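Local coordinates for protein alpha-rhamnosidase (Dictyoglomus thermophilum, PDB 6I60) that probably hydrolyses terminal non-reducing alpha-L-rhamnose residues of alpha-L-rhamnosides, at residues 111-116 with 133-138; 37-42 with 50-55; 86-91 with 101-106; 191-196 with 229-234. All coordinates share one frame; numbering follows the deposited sequence.

Interaction 1. Residues 111-116 with 133-138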
# COMPACT_ATOMS: atom_id res chain seq x y z
N LYS A 111 21.01 -19.63 4.79
CA LYS A 111 21.32 -19.83 6.20
C LYS A 111 20.25 -19.19 7.06
O LYS A 111 19.71 -18.12 6.73
CB LYS A 111 22.69 -19.24 6.54
CG LYS A 111 23.87 -20.08 6.06
CD LYS A 111 24.87 -20.34 7.18
CE LYS A 111 26.27 -20.54 6.63
NZ LYS A 111 26.27 -21.23 5.31
N VAL A 112 19.92 -19.85 8.17
CA VAL A 112 18.97 -19.34 9.15
C VAL A 112 19.75 -18.73 10.30
O VAL A 112 20.68 -19.34 10.83
CB VAL A 112 18.03 -20.46 9.65
CG1 VAL A 112 17.46 -20.12 11.02
CG2 VAL A 112 16.92 -20.70 8.65
N TYR A 113 19.38 -17.51 10.69
CA TYR A 113 20.04 -16.80 11.77
C TYR A 113 19.05 -16.57 12.92
O TYR A 113 17.83 -16.64 12.75
CB TYR A 113 20.61 -15.46 11.30
CG TYR A 113 21.62 -15.59 10.18
CD1 TYR A 113 21.21 -15.63 8.85
CD2 TYR A 113 22.98 -15.69 10.46
CE1 TYR A 113 22.13 -15.75 7.83
CE2 TYR A 113 23.90 -15.81 9.44
CZ TYR A 113 23.48 -15.84 8.13
OH TYR A 113 24.40 -15.96 7.11
N PHE A 114 19.61 -16.29 14.09
CA PHE A 114 18.84 -16.03 15.30
C PHE A 114 19.31 -14.72 15.90
O PHE A 114 20.47 -14.33 15.77
CB PHE A 114 19.01 -17.17 16.32
CG PHE A 114 18.82 -18.55 15.74
CD1 PHE A 114 19.85 -19.18 15.07
CD2 PHE A 114 17.61 -19.21 15.87
CE1 PHE A 114 19.68 -20.44 14.53
CE2 PHE A 114 17.43 -20.47 15.34
CZ PHE A 114 18.46 -21.09 14.67
N TRP A 115 18.39 -14.02 16.58
CA TRP A 115 18.76 -12.74 17.17
C TRP A 115 17.84 -12.41 18.34
O TRP A 115 16.63 -12.63 18.28
CB TRP A 115 18.73 -11.61 16.13
CG TRP A 115 17.36 -11.21 15.65
CD1 TRP A 115 16.49 -11.97 14.92
CD2 TRP A 115 16.72 -9.94 15.84
NE1 TRP A 115 15.35 -11.26 14.65
CE2 TRP A 115 15.46 -10.01 15.20
CE3 TRP A 115 17.09 -8.76 16.48
CZ2 TRP A 115 14.57 -8.93 15.20
CZ3 TRP A 115 16.21 -7.69 16.48
CH2 TRP A 115 14.96 -7.79 15.84
N LYS A 116 18.44 -11.89 19.41
CA LYS A 116 17.75 -11.32 20.55
C LYS A 116 18.22 -9.89 20.74
O LYS A 116 19.14 -9.42 20.06
CB LYS A 116 17.99 -12.14 21.82
CG LYS A 116 18.45 -13.57 21.57
CD LYS A 116 19.15 -14.15 22.79
CE LYS A 116 20.55 -13.57 22.95
NZ LYS A 116 21.26 -14.15 24.12
N ASN A 133 14.41 -14.63 18.09
CA ASN A 133 13.72 -14.54 16.82
C ASN A 133 14.59 -15.16 15.72
O ASN A 133 15.68 -15.68 15.97
CB ASN A 133 13.36 -13.09 16.51
CG ASN A 133 11.96 -12.72 16.98
OD1 ASN A 133 11.69 -12.71 18.18
ND2 ASN A 133 11.08 -12.44 16.03
N THR A 134 14.10 -15.09 14.49
CA THR A 134 14.73 -15.81 13.39
C THR A 134 14.49 -15.08 12.08
O THR A 134 13.39 -14.57 11.85
CB THR A 134 14.19 -17.25 13.31
OG1 THR A 134 14.80 -18.05 14.33
CG2 THR A 134 14.46 -17.87 11.95
N PHE A 135 15.53 -15.00 11.25
CA PHE A 135 15.37 -14.57 9.87
C PHE A 135 16.21 -15.48 8.98
O PHE A 135 17.37 -15.75 9.30
CB PHE A 135 15.76 -13.10 9.68
CG PHE A 135 17.20 -12.79 9.99
CD1 PHE A 135 17.61 -12.55 11.29
CD2 PHE A 135 18.14 -12.72 8.97
CE1 PHE A 135 18.93 -12.26 11.57
CE2 PHE A 135 19.46 -12.42 9.24
CZ PHE A 135 19.86 -12.19 10.55
N GLU A 136 15.62 -15.96 7.89
CA GLU A 136 16.27 -16.87 6.97
C GLU A 136 16.59 -16.14 5.67
O GLU A 136 15.73 -15.45 5.11
CB GLU A 136 15.40 -18.09 6.68
CG GLU A 136 15.92 -18.97 5.55
CD GLU A 136 15.29 -20.35 5.54
OE1 GLU A 136 14.53 -20.67 6.47
OE2 GLU A 136 15.56 -21.11 4.59
N THR A 137 17.82 -16.30 5.19
CA THR A 137 18.21 -15.70 3.92
C THR A 137 17.78 -16.58 2.76
O THR A 137 17.78 -17.81 2.86
CB THR A 137 19.73 -15.49 3.88
OG1 THR A 137 20.39 -16.70 4.26
CG2 THR A 137 20.14 -14.38 4.84
N GLY A 138 17.43 -15.94 1.66
CA GLY A 138 17.02 -16.63 0.47
C GLY A 138 18.22 -17.07 -0.33
O GLY A 138 19.18 -17.54 0.23
O HOH W 1 13.64 -12.02 12.65
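Tyr113 and Phe135 form a hydrogen-bonded antiparallel pair, and the methylene of Tyr113 rests on one face of the Phe135 ring, with CB of Tyr113 3.8 Å from the ring centroid in a CH-pi contact. Their rings are nearly parallel, the planes 16° apart, but slid so far that they barely overlap. Phe135 gets there because its CG stands between its own N and carbonyl carbon (chi1 62°), swinging the ring over the partner strand. Its edge also turns to the face of the Trp115 five-membered ring in an offset edge-to-face pair, Phe135 CD1 lying 3.8 Å from Trp115 CD1. The indole runs alongside Asn133, and its NE1 gives a 2.7 Å hydrogen bond to water 1, which is held weakly by Thr134 O.

Strands 112-120 and 133-137 are neighbours in one sheet of the immunoglobulin-like sandwich, and the cluster of Tyr113, Trp115 and Phe135 faces its core, where Phe53 meets Trp115 and Phe135 edge-to-face. The other side of the sheet carries Val112, Phe114, Thr134 and Glu136. There CG2 of Val112 lies 3.6 Å from CB of Glu136, whose extended chain sends its carboxylate on to salt bridges with Arg191 and Arg193. Phe114 and Thr134 lie side by side.

Reciprocal backbone bonds join Tyr113 to Phe135 and Trp115 to Asn133, and at the far end Thr137 N donates to Lys111 O over 3.0 Å, nearly straight at 174°. Beyond it, the backbone N of Glu108 donates to Tyr113 OH, and Glu108 O is hydrogen-bonded to Thr137 OG1.

Interaction 2. Residues 37-42 with 50-55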
# COMPACT_ATOMS: atom_id res chain seq x y z
N CYS A 37 12.34 -8.36 11.62
CA CYS A 37 13.42 -8.23 10.66
C CYS A 37 12.81 -7.96 9.29
O CYS A 37 11.91 -8.69 8.86
CB CYS A 37 14.28 -9.50 10.61
SG CYS A 37 15.53 -9.48 9.31
N GLU A 38 13.28 -6.90 8.63
CA GLU A 38 12.66 -6.40 7.41
C GLU A 38 11.19 -6.05 7.63
O GLU A 38 10.36 -6.21 6.74
CB GLU A 38 12.81 -7.40 6.25
CG GLU A 38 14.19 -7.43 5.63
CD GLU A 38 14.61 -6.08 5.07
OE1 GLU A 38 14.30 -5.80 3.89
OE2 GLU A 38 15.23 -5.29 5.82
N PHE A 39 10.87 -5.58 8.84
CA PHE A 39 9.51 -5.19 9.21
C PHE A 39 8.54 -6.35 9.06
O PHE A 39 7.39 -6.18 8.64
CB PHE A 39 9.04 -3.98 8.40
CG PHE A 39 9.95 -2.79 8.53
CD1 PHE A 39 9.85 -1.94 9.62
CD2 PHE A 39 10.90 -2.52 7.56
CE1 PHE A 39 10.68 -0.84 9.74
CE2 PHE A 39 11.74 -1.43 7.68
CZ PHE A 39 11.63 -0.59 8.77
N THR A 40 8.99 -7.55 9.42
CA THR A 40 8.16 -8.75 9.35
C THR A 40 8.59 -9.71 10.45
O THR A 40 9.78 -9.87 10.72
CB THR A 40 8.28 -9.43 7.98
OG1 THR A 40 8.11 -8.46 6.95
CG2 THR A 40 7.22 -10.52 7.84
N THR A 41 7.60 -10.34 11.09
CA THR A 41 7.87 -11.32 12.13
C THR A 41 8.41 -12.59 11.49
O THR A 41 7.69 -13.27 10.74
CB THR A 41 6.61 -11.60 12.94
OG1 THR A 41 6.31 -10.48 13.77
CG2 THR A 41 6.80 -12.84 13.81
N ASN A 42 9.68 -12.91 11.77
CA ASN A 42 10.36 -14.09 11.28
C ASN A 42 10.27 -14.17 9.76
O ASN A 42 9.53 -15.01 9.22
CB ASN A 42 9.77 -15.36 11.91
CG ASN A 42 10.11 -15.47 13.38
OD1 ASN A 42 11.20 -15.11 13.81
ND2 ASN A 42 9.16 -15.98 14.16
N ASN A 50 22.16 -6.22 4.38
CA ASN A 50 22.05 -5.48 5.63
C ASN A 50 20.57 -5.23 5.91
O ASN A 50 20.05 -4.13 5.65
CB ASN A 50 22.82 -4.16 5.57
CG ASN A 50 24.27 -4.36 5.18
OD1 ASN A 50 24.58 -4.69 4.04
ND2 ASN A 50 25.17 -4.16 6.14
N PRO A 51 19.85 -6.22 6.44
CA PRO A 51 18.43 -6.04 6.73
C PRO A 51 18.21 -5.06 7.88
O PRO A 51 19.14 -4.64 8.57
CB PRO A 51 17.95 -7.44 7.10
CG PRO A 51 19.18 -8.15 7.56
CD PRO A 51 20.31 -7.59 6.74
N ILE A 52 16.95 -4.69 8.07
CA ILE A 52 16.54 -3.73 9.09
C ILE A 52 15.93 -4.49 10.26
O ILE A 52 15.05 -5.34 10.07
CB ILE A 52 15.56 -2.70 8.52
CG1 ILE A 52 16.18 -1.97 7.32
CG2 ILE A 52 15.14 -1.71 9.59
CD1 ILE A 52 17.24 -0.96 7.69
N PHE A 53 16.38 -4.17 11.47
CA PHE A 53 15.86 -4.77 12.70
C PHE A 53 15.08 -3.73 13.49
O PHE A 53 15.44 -2.55 13.50
CB PHE A 53 16.99 -5.33 13.56
CG PHE A 53 17.68 -6.53 12.96
CD1 PHE A 53 17.19 -7.81 13.17
CD2 PHE A 53 18.81 -6.37 12.18
CE1 PHE A 53 17.82 -8.91 12.62
CE2 PHE A 53 19.45 -7.47 11.62
CZ PHE A 53 18.95 -8.74 11.84
N SER A 54 14.00 -4.17 14.14
CA SER A 54 13.15 -3.27 14.90
C SER A 54 12.53 -4.03 16.06
O SER A 54 12.47 -5.26 16.06
CB SER A 54 12.07 -2.64 14.02
OG SER A 54 11.59 -3.58 13.06
N TRP A 55 12.06 -3.27 17.05
CA TRP A 55 11.44 -3.85 18.24
C TRP A 55 10.63 -2.78 18.95
O TRP A 55 10.86 -1.58 18.77
CB TRP A 55 12.49 -4.44 19.19
CG TRP A 55 13.55 -3.45 19.57
CD1 TRP A 55 13.47 -2.50 20.54
CD2 TRP A 55 14.84 -3.32 18.98
NE1 TRP A 55 14.64 -1.78 20.59
CE2 TRP A 55 15.50 -2.27 19.65
CE3 TRP A 55 15.52 -3.99 17.96
CZ2 TRP A 55 16.79 -1.87 19.32
CZ3 TRP A 55 16.80 -3.60 17.64
CH2 TRP A 55 17.42 -2.55 18.32
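Cys37 SG touches both Pro51 and Phe53, 3.9 Å from Pro51 CB and obliquely placed against the Phe53 ring, whose centroid is 4.5 Å from SG in a sulfur-aromatic contact. Cys37 ends strand 35-37 of the immunoglobulin-like domain and forms a non-hydrogen-bonded antiparallel pair with Phe53 of strand 52-56. On the other side of the backbone the Phe39 ring crosses Ile52, CZ of Phe39 meeting CG2 of Ile52 at 3.8 Å, while Ile524 and Arg528 of helix 524-535 also touch the Phe39 side chain. Glu38 and Phe39 both have left-handed backbone angles, turning the chain sharply so that Cys37 N bonds Thr40 O. Beyond the apolar atoms, Glu38 N donates to Ile52 O over 2.8 Å, in the carbonyl plane. The Glu38 chain, bent at chi2 (-59°), folds back across Pro51 and divides its carboxylate between two partners, OE1 making a salt bridge to Arg528. An alanine here would be likely to leave Arg528 without this carboxylate and the Ile52 N-H without its acceptor. That N-H meets Glu38 OE2 nearly along the C-O axis, with Ile52 N and Glu38 OE2 2.9 Å apart.

Interaction 3. Residues 86-91 with 101-106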
# COMPACT_ATOMS: atom_id res chain seq x y z
N ASP A 86 28.03 -14.56 17.62
CA ASP A 86 28.63 -15.43 16.61
C ASP A 86 28.85 -14.69 15.30
O ASP A 86 29.94 -14.73 14.73
CB ASP A 86 27.77 -16.67 16.40
CG ASP A 86 28.45 -17.72 15.55
OD1 ASP A 86 28.30 -18.92 15.85
OD2 ASP A 86 29.15 -17.34 14.59
N VAL A 87 27.83 -14.00 14.81
CA VAL A 87 27.98 -13.21 13.60
C VAL A 87 27.67 -11.73 13.80
O VAL A 87 28.01 -10.91 12.93
CB VAL A 87 27.12 -13.77 12.45
CG1 VAL A 87 27.26 -15.31 12.42
CG2 VAL A 87 25.69 -13.31 12.54
N TRP A 88 27.06 -11.32 14.92
CA TRP A 88 26.96 -9.91 15.26
C TRP A 88 26.82 -9.75 16.77
O TRP A 88 26.12 -10.52 17.43
CB TRP A 88 25.78 -9.22 14.57
CG TRP A 88 25.97 -7.71 14.46
CD1 TRP A 88 27.14 -7.02 14.61
CD2 TRP A 88 24.97 -6.73 14.18
NE1 TRP A 88 26.93 -5.68 14.44
CE2 TRP A 88 25.60 -5.47 14.17
CE3 TRP A 88 23.59 -6.79 13.93
CZ2 TRP A 88 24.91 -4.28 13.93
CZ3 TRP A 88 22.91 -5.61 13.69
CH2 TRP A 88 23.57 -4.37 13.69
N ASP A 89 27.48 -8.71 17.30
CA ASP A 89 27.34 -8.32 18.70
C ASP A 89 27.65 -6.83 18.79
O ASP A 89 28.83 -6.44 18.79
CB ASP A 89 28.25 -9.14 19.61
CG ASP A 89 27.93 -8.96 21.08
OD1 ASP A 89 27.47 -7.86 21.46
OD2 ASP A 89 28.13 -9.92 21.86
N THR A 90 26.61 -6.01 18.86
CA THR A 90 26.79 -4.56 18.90
C THR A 90 27.34 -4.09 20.24
O THR A 90 27.93 -3.01 20.31
CB THR A 90 25.47 -3.85 18.62
OG1 THR A 90 24.56 -4.06 19.70
CG2 THR A 90 24.86 -4.37 17.34
N GLY A 91 27.14 -4.85 21.31
CA GLY A 91 27.45 -4.34 22.63
C GLY A 91 26.42 -3.29 23.02
O GLY A 91 25.45 -3.02 22.31
N LYS A 101 20.10 -0.70 11.21
CA LYS A 101 20.59 -1.37 10.02
C LYS A 101 21.64 -2.40 10.41
O LYS A 101 22.50 -2.14 11.26
CB LYS A 101 21.18 -0.36 9.03
CG LYS A 101 21.93 -0.97 7.86
CD LYS A 101 22.98 -0.01 7.32
CE LYS A 101 23.38 -0.37 5.89
NZ LYS A 101 24.09 0.76 5.21
N TYR A 102 21.56 -3.58 9.79
CA TYR A 102 22.47 -4.67 10.12
C TYR A 102 23.90 -4.31 9.74
O TYR A 102 24.16 -3.78 8.66
CB TYR A 102 22.03 -5.95 9.40
CG TYR A 102 22.99 -7.11 9.54
CD1 TYR A 102 23.05 -7.84 10.72
CD2 TYR A 102 23.83 -7.48 8.50
CE1 TYR A 102 23.92 -8.90 10.85
CE2 TYR A 102 24.70 -8.54 8.62
CZ TYR A 102 24.74 -9.25 9.80
OH TYR A 102 25.60 -10.31 9.94
N GLU A 103 24.84 -4.62 10.64
CA GLU A 103 26.25 -4.31 10.43
C GLU A 103 27.15 -5.43 10.92
O GLU A 103 28.27 -5.18 11.38
CB GLU A 103 26.63 -3.00 11.13
CG GLU A 103 26.16 -1.74 10.43
CD GLU A 103 26.53 -0.48 11.20
OE1 GLU A 103 26.38 -0.48 12.44
OE2 GLU A 103 26.96 0.50 10.57
N GLY A 104 26.68 -6.67 10.85
CA GLY A 104 27.42 -7.81 11.34
C GLY A 104 28.21 -8.52 10.26
O GLY A 104 28.53 -7.95 9.20
N LYS A 105 28.53 -9.78 10.52
CA LYS A 105 29.24 -10.60 9.55
C LYS A 105 28.43 -10.72 8.27
O LYS A 105 27.20 -10.76 8.30
CB LYS A 105 29.53 -11.99 10.14
CG LYS A 105 30.22 -12.95 9.20
CD LYS A 105 31.34 -13.71 9.90
CE LYS A 105 31.59 -15.05 9.21
NZ LYS A 105 32.83 -15.70 9.72
N GLU A 106 29.13 -10.76 7.14
CA GLU A 106 28.46 -10.87 5.84
C GLU A 106 27.58 -12.12 5.81
O GLU A 106 28.07 -13.24 5.98
CB GLU A 106 29.50 -10.92 4.72
CG GLU A 106 28.99 -11.49 3.41
CD GLU A 106 28.69 -10.43 2.38
OE1 GLU A 106 28.17 -10.77 1.30
OE2 GLU A 106 28.97 -9.24 2.65
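Trp88 lays one face of its indole over the backbone of residues 102-104. Gly104 CA stands above the five-membered ring, 3.5 Å from its centroid in a CH-pi contact, while Glu103 N lies over the benzo end, 3.3 Å from CZ2 of Trp88. With CG placed anti to the Trp88 backbone N (chi1 -157°), the indole extends along the loop and can cover all three residues. Its opposite face is occupied by CG2 of Thr90, so the ring is held flat between its own strand end and residues 102-104. Toward the six-membered ring, Tyr102 presents an edge to the indole face in an offset edge-to-face pair, centroids 5.0 Å apart and planes at 74°.

Gly104 fits the corner between these two aromatic side chains, its N above the centre of the Tyr102 ring as well as beneath the indole. There is probably little room for a side chain here beside Trp88 CB and Val87 O. Next to it, Lys105 N donates an almost straight bond to Val87 O, 2.7 Å long, and CB of Lys105 packs against CB of Val87 at 3.8 Å.

Behind the contact, Val87 and Trp88 both pair with Val73 of strand 68-74, which makes them a classic beta bulge. This bulge begins the short edge strand 88-89 of one sheet of the immunoglobulin-like sandwich, and it meets the loop that leaves edge strand 99-101 of the other.

Interaction 4. Residues 191-196 with 229-234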
# COMPACT_ATOMS: atom_id res chain seq x y z
N ARG A 191 15.28 -30.06 6.35
CA ARG A 191 14.49 -28.91 5.93
C ARG A 191 14.43 -28.90 4.41
O ARG A 191 15.26 -29.51 3.73
CB ARG A 191 15.08 -27.60 6.45
CG ARG A 191 16.30 -27.12 5.69
CD ARG A 191 16.57 -25.65 5.93
NE ARG A 191 17.97 -25.31 5.66
CZ ARG A 191 18.37 -24.12 5.22
NH1 ARG A 191 17.49 -23.15 5.01
NH2 ARG A 191 19.66 -23.90 5.00
N ALA A 192 13.43 -28.21 3.88
CA ALA A 192 13.24 -28.10 2.44
C ALA A 192 12.82 -26.68 2.09
O ALA A 192 11.98 -26.09 2.77
CB ALA A 192 12.21 -29.10 1.92
N ARG A 193 13.40 -26.15 1.02
CA ARG A 193 13.09 -24.81 0.55
C ARG A 193 12.88 -24.83 -0.96
O ARG A 193 13.44 -25.67 -1.67
CB ARG A 193 14.21 -23.82 0.90
CG ARG A 193 14.39 -23.60 2.39
CD ARG A 193 13.15 -22.99 3.02
NE ARG A 193 13.38 -22.60 4.41
CZ ARG A 193 13.16 -23.40 5.45
NH1 ARG A 193 12.71 -24.63 5.25
NH2 ARG A 193 13.40 -22.97 6.68
N VAL A 194 12.06 -23.90 -1.43
CA VAL A 194 11.67 -23.83 -2.84
C VAL A 194 11.70 -22.37 -3.25
O VAL A 194 11.00 -21.54 -2.66
CB VAL A 194 10.27 -24.44 -3.07
CG1 VAL A 194 9.60 -23.81 -4.26
CG2 VAL A 194 10.38 -25.94 -3.26
N TYR A 195 12.51 -22.05 -4.26
CA TYR A 195 12.74 -20.67 -4.70
C TYR A 195 12.25 -20.56 -6.14
O TYR A 195 12.97 -20.91 -7.07
CB TYR A 195 14.21 -20.28 -4.57
CG TYR A 195 14.85 -20.65 -3.25
CD1 TYR A 195 15.31 -21.94 -3.02
CD2 TYR A 195 15.00 -19.71 -2.24
CE1 TYR A 195 15.90 -22.28 -1.81
CE2 TYR A 195 15.58 -20.04 -1.03
CZ TYR A 195 16.03 -21.33 -0.82
OH TYR A 195 16.61 -21.66 0.38
N ILE A 196 11.03 -20.05 -6.31
CA ILE A 196 10.34 -20.05 -7.60
C ILE A 196 10.06 -18.61 -8.02
O ILE A 196 9.77 -17.75 -7.18
CB ILE A 196 9.04 -20.87 -7.55
CG1 ILE A 196 8.28 -20.80 -8.87
CG2 ILE A 196 8.17 -20.42 -6.38
CD1 ILE A 196 7.26 -21.89 -9.06
N TYR A 229 11.42 -13.19 -6.83
CA TYR A 229 11.11 -14.60 -6.62
C TYR A 229 10.63 -14.81 -5.18
O TYR A 229 10.96 -14.04 -4.28
CB TYR A 229 12.32 -15.49 -6.92
CG TYR A 229 13.44 -15.41 -5.90
CD1 TYR A 229 14.42 -14.42 -6.00
CD2 TYR A 229 13.53 -16.32 -4.86
CE1 TYR A 229 15.44 -14.35 -5.07
CE2 TYR A 229 14.56 -16.26 -3.94
CZ TYR A 229 15.51 -15.27 -4.05
OH TYR A 229 16.53 -15.20 -3.13
N THR A 230 9.85 -15.87 -4.99
CA THR A 230 9.30 -16.22 -3.69
C THR A 230 9.92 -17.53 -3.21
O THR A 230 10.11 -18.46 -3.99
CB THR A 230 7.77 -16.36 -3.76
OG1 THR A 230 7.21 -15.17 -4.35
CG2 THR A 230 7.18 -16.56 -2.38
N VAL A 231 10.23 -17.58 -1.91
CA VAL A 231 10.77 -18.78 -1.28
C VAL A 231 9.71 -19.35 -0.35
O VAL A 231 9.09 -18.62 0.43
CB VAL A 231 12.07 -18.47 -0.51
CG1 VAL A 231 11.89 -17.25 0.35
CG2 VAL A 231 12.47 -19.67 0.34
N TYR A 232 9.51 -20.66 -0.43
CA TYR A 232 8.52 -21.36 0.38
C TYR A 232 9.18 -22.43 1.23
O TYR A 232 10.22 -22.99 0.86
CB TYR A 232 7.44 -21.99 -0.50
CG TYR A 232 6.53 -20.99 -1.18
CD1 TYR A 232 5.57 -20.29 -0.47
CD2 TYR A 232 6.64 -20.76 -2.55
CE1 TYR A 232 4.74 -19.37 -1.09
CE2 TYR A 232 5.81 -19.85 -3.18
CZ TYR A 232 4.87 -19.16 -2.45
OH TYR A 232 4.05 -18.25 -3.08
N ASP A 233 8.57 -22.71 2.37
CA ASP A 233 9.02 -23.78 3.26
C ASP A 233 8.18 -25.02 2.97
O ASP A 233 6.99 -25.07 3.31
CB ASP A 233 8.89 -23.36 4.73
CG ASP A 233 8.92 -24.54 5.68
OD1 ASP A 233 9.80 -25.41 5.53
OD2 ASP A 233 8.05 -24.60 6.58
N VAL A 234 8.79 -26.01 2.32
CA VAL A 234 8.08 -27.21 1.92
C VAL A 234 8.68 -28.41 2.64
O VAL A 234 8.71 -29.53 2.10
CB VAL A 234 8.12 -27.40 0.40
CG1 VAL A 234 7.33 -26.30 -0.29
CG2 VAL A 234 9.56 -27.42 -0.10
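Arg193 folds back at chi2 (-63°) and Asp233 extends with CG anti to its backbone N (chi1 162°), which brings NH1 of Arg193 to within 3.0 Å of OD1 of Asp233 in a salt bridge. The two groups are strongly turned against each other, their planes 69° apart. The same NH1 bonds Ala192 O at 3.0 Å, the oxygen lying in the guanidinium plane. Val234 N reaches Ala192 O from the opposite face of its carbonyl plane, so two donors grip that oxygen. NH2 of Arg193 goes to Glu136, and Asp233 OD1 also bonds Ser235 OG. Replacing Arg193 by alanine would probably leave Asp233 and Glu136 without this cationic mate and Ala192 O without its second donor.

Further along this side of the sheet, Tyr195 and Val231 run side by side, with CE2 of Tyr195 against CG2 of Val231, and the Tyr195 and Tyr229 rings meet at their edges, CD2 to CE2 at 3.9 Å. On the reverse side, CG2 of Val194 and CG2 of Val234 touch at 3.6 Å where the side chains cross at about a right angle. Nearby, Ile196 CG2 comes up to the edge of the Tyr232 ring, 4.0 Å from CE2, while Thr230 CG2 lies over one face of that ring.

Reciprocal backbone bonds link Val194 with Tyr232 and Ile196 with Thr230, the regular ladder of an antiparallel pair, here two inner strands of the five-stranded sheet in the rhamnosidase N-terminal domain, whose Val194-Ile196 side packs on strand 201-206 and whose Arg193-Asp233 side borders strand 44-46 of the immunoglobulin-like domain.

How the interactions relate
From the N terminus, interaction 2 closes a short loop carrying strand 44-46, interaction 3 a loop leading through strand 99-101, interaction 1 the loop between strands 112-120 and 133-137, and interaction 4 a longer excursion through strands 201-206 and 209-210. All four follow in series, with none nesting or crossing. The first three lie in the immunoglobulin-like domain: interactions 1 and 3 reach one sheet, and interaction 2 belongs to the sheet facing it. Tyr102 N of interaction 3 meets Pro51 O of interaction 2, while Asn42 OD1 accepts from Thr134 N of interaction 1. Gly138 touches Tyr195 and Tyr229, joining that domain to the one holding interaction 4.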